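Local coordinates for L-amino acid deaminase (Proteus vulgaris, PDB 5I39), which binds FAD and, as a membrane-bound flavoprotein of the FAD-dependent oxidoreductase family, probably deaminates L-amino acids oxidatively, at residues A[122-127]-A[278-283]; A[155-160]-A[172-177]. All blocks are in the same frame, centred on the assembly; numbering follows the deposited sequence.

Interaction 1 of 2, residues A[122-127]-A[278-283]. With EDO (1,2-ethanediol), chain I.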
loop_
_atom_site.group_PDB
_atom_site.type_symbol
_atom_site.label_atom_id
_atom_site.label_comp_id
_atom_site.label_asym_id
_atom_site.label_seq_id
_atom_site.Cartn_x
_atom_site.Cartn_y
_atom_site.Cartn_z
ATOM N N VAL A 122 -15.496 -9.358 5.044
ATOM C CA VAL A 122 -15.925 -10.730 5.316
ATOM C C VAL A 122 -15.245 -11.663 4.327
ATOM O O VAL A 122 -15.315 -11.476 3.110
ATOM C CB VAL A 122 -17.462 -10.938 5.325
ATOM C CG1 VAL A 122 -18.078 -10.246 6.533
ATOM C CG2 VAL A 122 -18.132 -10.476 4.036
ATOM N N GLU A 123 -14.545 -12.658 4.872
ATOM C CA GLU A 123 -13.899 -13.685 4.059
ATOM C C GLU A 123 -14.438 -15.047 4.466
ATOM O O GLU A 123 -14.185 -15.523 5.575
ATOM C CB GLU A 123 -12.374 -13.659 4.178
ATOM C CG GLU A 123 -11.732 -14.721 3.290
ATOM C CD GLU A 123 -10.223 -14.661 3.194
ATOM O OE1 GLU A 123 -9.609 -13.653 3.590
ATOM O OE2 GLU A 123 -9.648 -15.650 2.690
ATOM N N VAL A 124 -15.183 -15.675 3.563
ATOM C CA VAL A 124 -15.658 -17.037 3.778
ATOM C C VAL A 124 -14.477 -17.990 3.545
ATOM O O VAL A 124 -13.816 -17.895 2.513
ATOM C CB VAL A 124 -16.841 -17.363 2.845
ATOM C CG1 VAL A 124 -17.210 -18.841 2.902
ATOM C CG2 VAL A 124 -18.044 -16.501 3.203
ATOM N N PRO A 125 -14.201 -18.904 4.496
ATOM C CA PRO A 125 -13.072 -19.821 4.314
ATOM C C PRO A 125 -13.287 -20.797 3.157
ATOM O O PRO A 125 -14.423 -21.079 2.786
ATOM C CB PRO A 125 -13.008 -20.569 5.650
ATOM C CG PRO A 125 -14.395 -20.508 6.177
ATOM C CD PRO A 125 -14.903 -19.161 5.766
ATOM N N LEU A 126 -12.193 -21.296 2.597
ATOM C CA LEU A 126 -12.244 -22.203 1.440
ATOM C C LEU A 126 -12.845 -23.568 1.764
ATOM O O LEU A 126 -13.570 -24.148 0.954
ATOM C CB LEU A 126 -10.840 -22.421 0.869
ATOM C CG LEU A 126 -10.212 -21.284 0.067
ATOM C CD1 LEU A 126 -8.748 -21.590 -0.200
ATOM C CD2 LEU A 126 -10.953 -21.060 -1.245
ATOM N N ASP A 127 -12.510 -24.078 2.940
ATOM C CA ASP A 127 -12.893 -25.424 3.363
ATOM C C ASP A 127 -12.749 -25.533 4.882
ATOM O O ASP A 127 -12.398 -24.549 5.540
ATOM C CB ASP A 127 -12.066 -26.488 2.609
ATOM C CG ASP A 127 -10.558 -26.254 2.683
ATOM O OD1 ASP A 127 -10.063 -25.642 3.650
ATOM O OD2 ASP A 127 -9.852 -26.721 1.761
ATOM N N ALA A 278 -14.828 -11.418 0.270
ATOM C CA ALA A 278 -13.918 -12.403 -0.311
ATOM C C ALA A 278 -14.544 -13.781 -0.141
ATOM O O ALA A 278 -14.780 -14.222 0.990
ATOM C CB ALA A 278 -12.565 -12.344 0.374
ATOM N N LEU A 279 -14.824 -14.450 -1.258
ATOM C CA LEU A 279 -15.544 -15.725 -1.241
ATOM C C LEU A 279 -14.819 -16.793 -2.039
ATOM O O LEU A 279 -14.092 -16.471 -2.984
ATOM C CB LEU A 279 -16.946 -15.567 -1.838
ATOM C CG LEU A 279 -17.828 -14.482 -1.225
ATOM C CD1 LEU A 279 -19.055 -14.227 -2.084
ATOM C CD2 LEU A 279 -18.233 -14.870 0.187
ATOM N N PRO A 280 -15.045 -18.077 -1.692
ATOM C CA PRO A 280 -14.637 -19.185 -2.559
ATOM C C PRO A 280 -15.124 -18.993 -3.991
ATOM O O PRO A 280 -16.152 -18.354 -4.212
ATOM C CB PRO A 280 -15.325 -20.395 -1.925
ATOM C CG PRO A 280 -15.429 -20.044 -0.485
ATOM C CD PRO A 280 -15.689 -18.567 -0.458
ATOM N N GLY A 281 -14.382 -19.548 -4.941
ATOM C CA GLY A 281 -14.629 -19.314 -6.364
ATOM C C GLY A 281 -14.006 -18.028 -6.882
ATOM O O GLY A 281 -14.333 -17.585 -7.982
ATOM N N GLY A 282 -13.109 -17.435 -6.096
ATOM C CA GLY A 282 -12.380 -16.235 -6.485
ATOM C C GLY A 282 -13.220 -14.985 -6.655
ATOM O O GLY A 282 -12.994 -14.218 -7.585
ATOM N N ILE A 283 -14.178 -14.774 -5.753
ATOM C CA ILE A 283 -15.078 -13.619 -5.825
ATOM C C ILE A 283 -14.626 -12.587 -4.792
ATOM O O ILE A 283 -14.716 -12.820 -3.583
ATOM C CB ILE A 283 -16.548 -14.022 -5.599
ATOM C CG1 ILE A 283 -16.961 -15.082 -6.631
ATOM C CG2 ILE A 283 -17.460 -12.800 -5.693
ATOM C CD1 ILE A 283 -18.269 -15.785 -6.335
HETATM C C1 EDO I . -11.728 -17.881 -0.051
HETATM O O1 EDO I . -11.387 -18.203 1.297
HETATM C C2 EDO I . -11.839 -16.368 -0.175
HETATM O O2 EDO I . -10.585 -15.736 0.120
#
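Glu123, the last residue of strand 117-123, and Ala278, the last but one of strand 276-279, pair as a parallel beta bridge, with both side chains on one face of the sheet. Two backbone hydrogen bonds hold the bridge: Ala278 N gives its hydrogen to Val122 O at 2.9 Å, and Val124 N gives its own to Ala278 O at 3.0 Å. Ala278 O also meets the CA-H of Glu123, so one carbonyl serves two neighbours. Distant parts of the chain are thus paired in the mixed sheet of this FAD-dependent oxidoreductase, with Ala278 near the FAD-binding Gln82 and Tyr80.

Apolar packing takes over where the strands give way to loop. Val124 turns both methyl groups to the partner. CG2 presses on Leu279 CD2 at 3.4 Å, tighter than usual for two carbons, while CG1, anti to the backbone N (chi1 171°), reaches Pro280 CD at 3.7 Å. The valine and proline side chains cross at about a right angle. Pro280 CG also lies 3.6 Å from Pro125 O.

A 1,2-ethanediol, probably from the crystallisation liquor, bridges polar groups of segment 122-127. Its O1 donates to Val124 O and its O2 to Glu123 OE2, each at 2.7 Å. The extended Glu123 chain, with CG anti to the backbone N (chi1 -179°), passes Ala278 CB on its way to the diol, and Leu126 CD2 touches the diol carbon C1 at 3.5 Å. The other carboxylate oxygen, Glu123 OE1, forms a salt bridge with Arg121.

Beyond Pro280, Gly281 and Gly282 carry the chain round a tight beta-hairpin turn into strand 283-287. Strand 117-123 also neighbours strand 175-178, Trp172 touches Val124 and Leu279, helix 318-331 meets Leu279 and Ile283, and Asp127 caps helix 128-143.

Interaction 2 of 2, residues A[155-160]-A[172-177]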
loop_
_atom_site.group_PDB
_atom_site.type_symbol
_atom_site.label_atom_id
_atom_site.label_comp_id
_atom_site.label_asym_id
_atom_site.label_seq_id
_atom_site.Cartn_x
_atom_site.Cartn_y
_atom_site.Cartn_z
ATOM N N ILE A 155 -15.037 -14.480 14.014
ATOM C CA ILE A 155 -15.838 -15.354 13.162
ATOM C C ILE A 155 -17.318 -15.012 13.333
ATOM O O ILE A 155 -17.802 -14.896 14.464
ATOM C CB ILE A 155 -15.596 -16.841 13.515
ATOM C CG1 ILE A 155 -14.121 -17.230 13.307
ATOM C CG2 ILE A 155 -16.519 -17.771 12.727
ATOM C CD1 ILE A 155 -13.634 -17.241 11.873
ATOM N N ILE A 156 -18.028 -14.875 12.213
ATOM C CA ILE A 156 -19.459 -14.575 12.233
ATOM C C ILE A 156 -20.293 -15.589 11.458
ATOM O O ILE A 156 -19.824 -16.234 10.518
ATOM C CB ILE A 156 -19.763 -13.140 11.738
ATOM C CG1 ILE A 156 -19.370 -12.944 10.266
ATOM C CG2 ILE A 156 -19.079 -12.131 12.653
ATOM C CD1 ILE A 156 -19.857 -11.635 9.681
ATOM N N GLU A 157 -21.540 -15.700 11.908
ATOM C CA GLU A 157 -22.560 -16.580 11.332
ATOM C C GLU A 157 -23.906 -15.883 11.477
ATOM O O GLU A 157 -24.015 -14.874 12.168
ATOM C CB GLU A 157 -22.644 -17.899 12.101
ATOM C CG GLU A 157 -21.391 -18.759 12.115
ATOM C CD GLU A 157 -21.472 -19.856 13.160
ATOM O OE1 GLU A 157 -21.628 -19.527 14.357
ATOM O OE2 GLU A 157 -21.385 -21.043 12.796
ATOM N N GLY A 158 -24.936 -16.454 10.865
ATOM C CA GLY A 158 -26.304 -15.986 11.081
ATOM C C GLY A 158 -26.569 -14.566 10.614
ATOM O O GLY A 158 -26.010 -14.123 9.609
ATOM N N ALA A 159 -27.411 -13.853 11.360
ATOM C CA ALA A 159 -27.925 -12.545 10.944
ATOM C C ALA A 159 -26.837 -11.547 10.557
ATOM O O ALA A 159 -26.950 -10.876 9.531
ATOM C CB ALA A 159 -28.811 -11.956 12.032
ATOM N N GLU A 160 -25.782 -11.453 11.362
ATOM C CA GLU A 160 -24.710 -10.498 11.077
ATOM C C GLU A 160 -24.028 -10.804 9.741
ATOM O O GLU A 160 -23.759 -9.898 8.954
ATOM C CB GLU A 160 -23.681 -10.472 12.202
ATOM C CG GLU A 160 -22.721 -9.300 12.090
ATOM C CD GLU A 160 -21.775 -9.175 13.264
ATOM O OE1 GLU A 160 -21.560 -10.157 14.007
ATOM O OE2 GLU A 160 -21.216 -8.077 13.439
ATOM N N TRP A 172 -24.091 -18.694 2.112
ATOM C CA TRP A 172 -22.830 -18.713 2.854
ATOM C C TRP A 172 -23.154 -18.791 4.344
ATOM O O TRP A 172 -24.047 -18.092 4.822
ATOM C CB TRP A 172 -21.986 -17.468 2.559
ATOM C CG TRP A 172 -21.718 -17.246 1.096
ATOM C CD1 TRP A 172 -22.265 -16.283 0.304
ATOM C CD2 TRP A 172 -20.861 -18.021 0.253
ATOM N NE1 TRP A 172 -21.794 -16.401 -0.983
ATOM C CE2 TRP A 172 -20.927 -17.459 -1.041
ATOM C CE3 TRP A 172 -20.042 -19.136 0.463
ATOM C CZ2 TRP A 172 -20.202 -17.975 -2.122
ATOM C CZ3 TRP A 172 -19.315 -19.645 -0.609
ATOM C CH2 TRP A 172 -19.403 -19.065 -1.886
ATOM N N LYS A 173 -22.439 -19.653 5.058
ATOM C CA LYS A 173 -22.763 -19.997 6.451
ATOM C C LYS A 173 -21.828 -19.421 7.510
ATOM O O LYS A 173 -22.239 -19.256 8.656
ATOM C CB LYS A 173 -22.796 -21.523 6.610
ATOM C CG LYS A 173 -23.886 -22.215 5.808
ATOM C CD LYS A 173 -25.273 -21.906 6.349
ATOM C CE LYS A 173 -26.339 -22.757 5.686
ATOM N NZ LYS A 173 -27.690 -22.543 6.270
ATOM N N ILE A 174 -20.583 -19.128 7.149
ATOM C CA ILE A 174 -19.587 -18.730 8.138
ATOM C C ILE A 174 -18.504 -17.901 7.464
ATOM O O ILE A 174 -18.190 -18.121 6.297
ATOM C CB ILE A 174 -19.005 -19.979 8.858
ATOM C CG1 ILE A 174 -18.217 -19.575 10.105
ATOM C CG2 ILE A 174 -18.159 -20.834 7.914
ATOM C CD1 ILE A 174 -18.040 -20.713 11.089
ATOM N N ALA A 175 -17.944 -16.946 8.197
ATOM C CA ALA A 175 -16.878 -16.106 7.652
ATOM C C ALA A 175 -16.039 -15.491 8.745
ATOM O O ALA A 175 -16.498 -15.314 9.872
ATOM C CB ALA A 175 -17.459 -15.004 6.787
ATOM N N GLY A 176 -14.808 -15.152 8.386
ATOM C CA GLY A 176 -13.973 -14.295 9.213
ATOM C C GLY A 176 -14.266 -12.844 8.894
ATOM O O GLY A 176 -14.200 -12.436 7.737
ATOM N N PHE A 177 -14.584 -12.072 9.928
ATOM C CA PHE A 177 -14.989 -10.674 9.794
ATOM C C PHE A 177 -13.948 -9.780 10.440
ATOM O O PHE A 177 -13.829 -9.747 11.665
ATOM C CB PHE A 177 -16.352 -10.477 10.468
ATOM C CG PHE A 177 -16.946 -9.086 10.337
ATOM C CD1 PHE A 177 -16.809 -8.312 9.178
ATOM C CD2 PHE A 177 -17.721 -8.577 11.372
ATOM C CE1 PHE A 177 -17.409 -7.060 9.082
ATOM C CE2 PHE A 177 -18.319 -7.331 11.278
ATOM C CZ PHE A 177 -18.164 -6.569 10.133
HETATM O O HOH W 1 -22.277 -21.687 10.239
HETATM O O HOH W 2 -24.849 -18.664 9.165
#
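Ile156 and Ala175 form an antiparallel hydrogen-bonded pair, Ile156 N to Ala175 O at 2.8 Å and nearly straight (170°), Ala175 N to Ile156 O at 3.1 Å, next to the non-hydrogen-bonded pair of Ile155 and Gly176. The motif is a pair of antiparallel strands, 153-156 and 175-178, joined by a connection that includes helix 158-164, in the mixed sheet of this FAD-dependent oxidoreductase.

On the face of Ile155, its CG2 methyl lies against Ile174 CG1 at 3.6 Å, the two side chains crossing obliquely, and Ile155 CD1 reaches over the CA of Gly176. Helix 128-143 packs on both isoleucines through Arg135.

Ile156 points to the other face, where chi1 of 64° sets CG1 between the backbone N and the carbonyl carbon, close to Ala175 O and Phe177 CB. Its CD1 methyl comes 3.8 Å from Phe177 CB, and CG2 touches the same carbon. Leu161 of helix 158-164 touches both Ile156 and Ala175. Farther out on the phenylalanine, Glu160 OE2 is 3.7 Å from Phe177 CE2, the carboxylate and ring planes 74° apart; the charge of Glu160 is met by a salt bridge to Arg154.

At the open end, Glu157, in one of its two conformers, runs beside Ile174, pointing the same way, its CG close to Lys173 O. That carbonyl accepts a hydrogen from each of two waters: one, at 2.9 Å from Lys173 O, also donates to Glu157 OE2 in that conformer, and the other, 2.7 Å from Lys173 O, accepts the N-H of Gly158.

Interactions 1 and 2 belong to one mixed sheet, their centres 12 Å apart. Four of its strands follow one another as 276-279, 117-123, 175-178, 153-156; the contacts are the first and third pairings of this row, and the middle one joins them, through a probable hydrogen bond from Glu123 N to Gly176 O at 2.9 Å. In sequence, a long-range parallel pairing, its segments 151 residues apart, encloses a local antiparallel one whose segments are 12 apart. The sheet thus runs from the partly exposed pairing of interaction 2 toward the cofactor: the Ala278 side chain lies about 11 Å from the FAD and about 6 Å from that of FAD-binding Gln82.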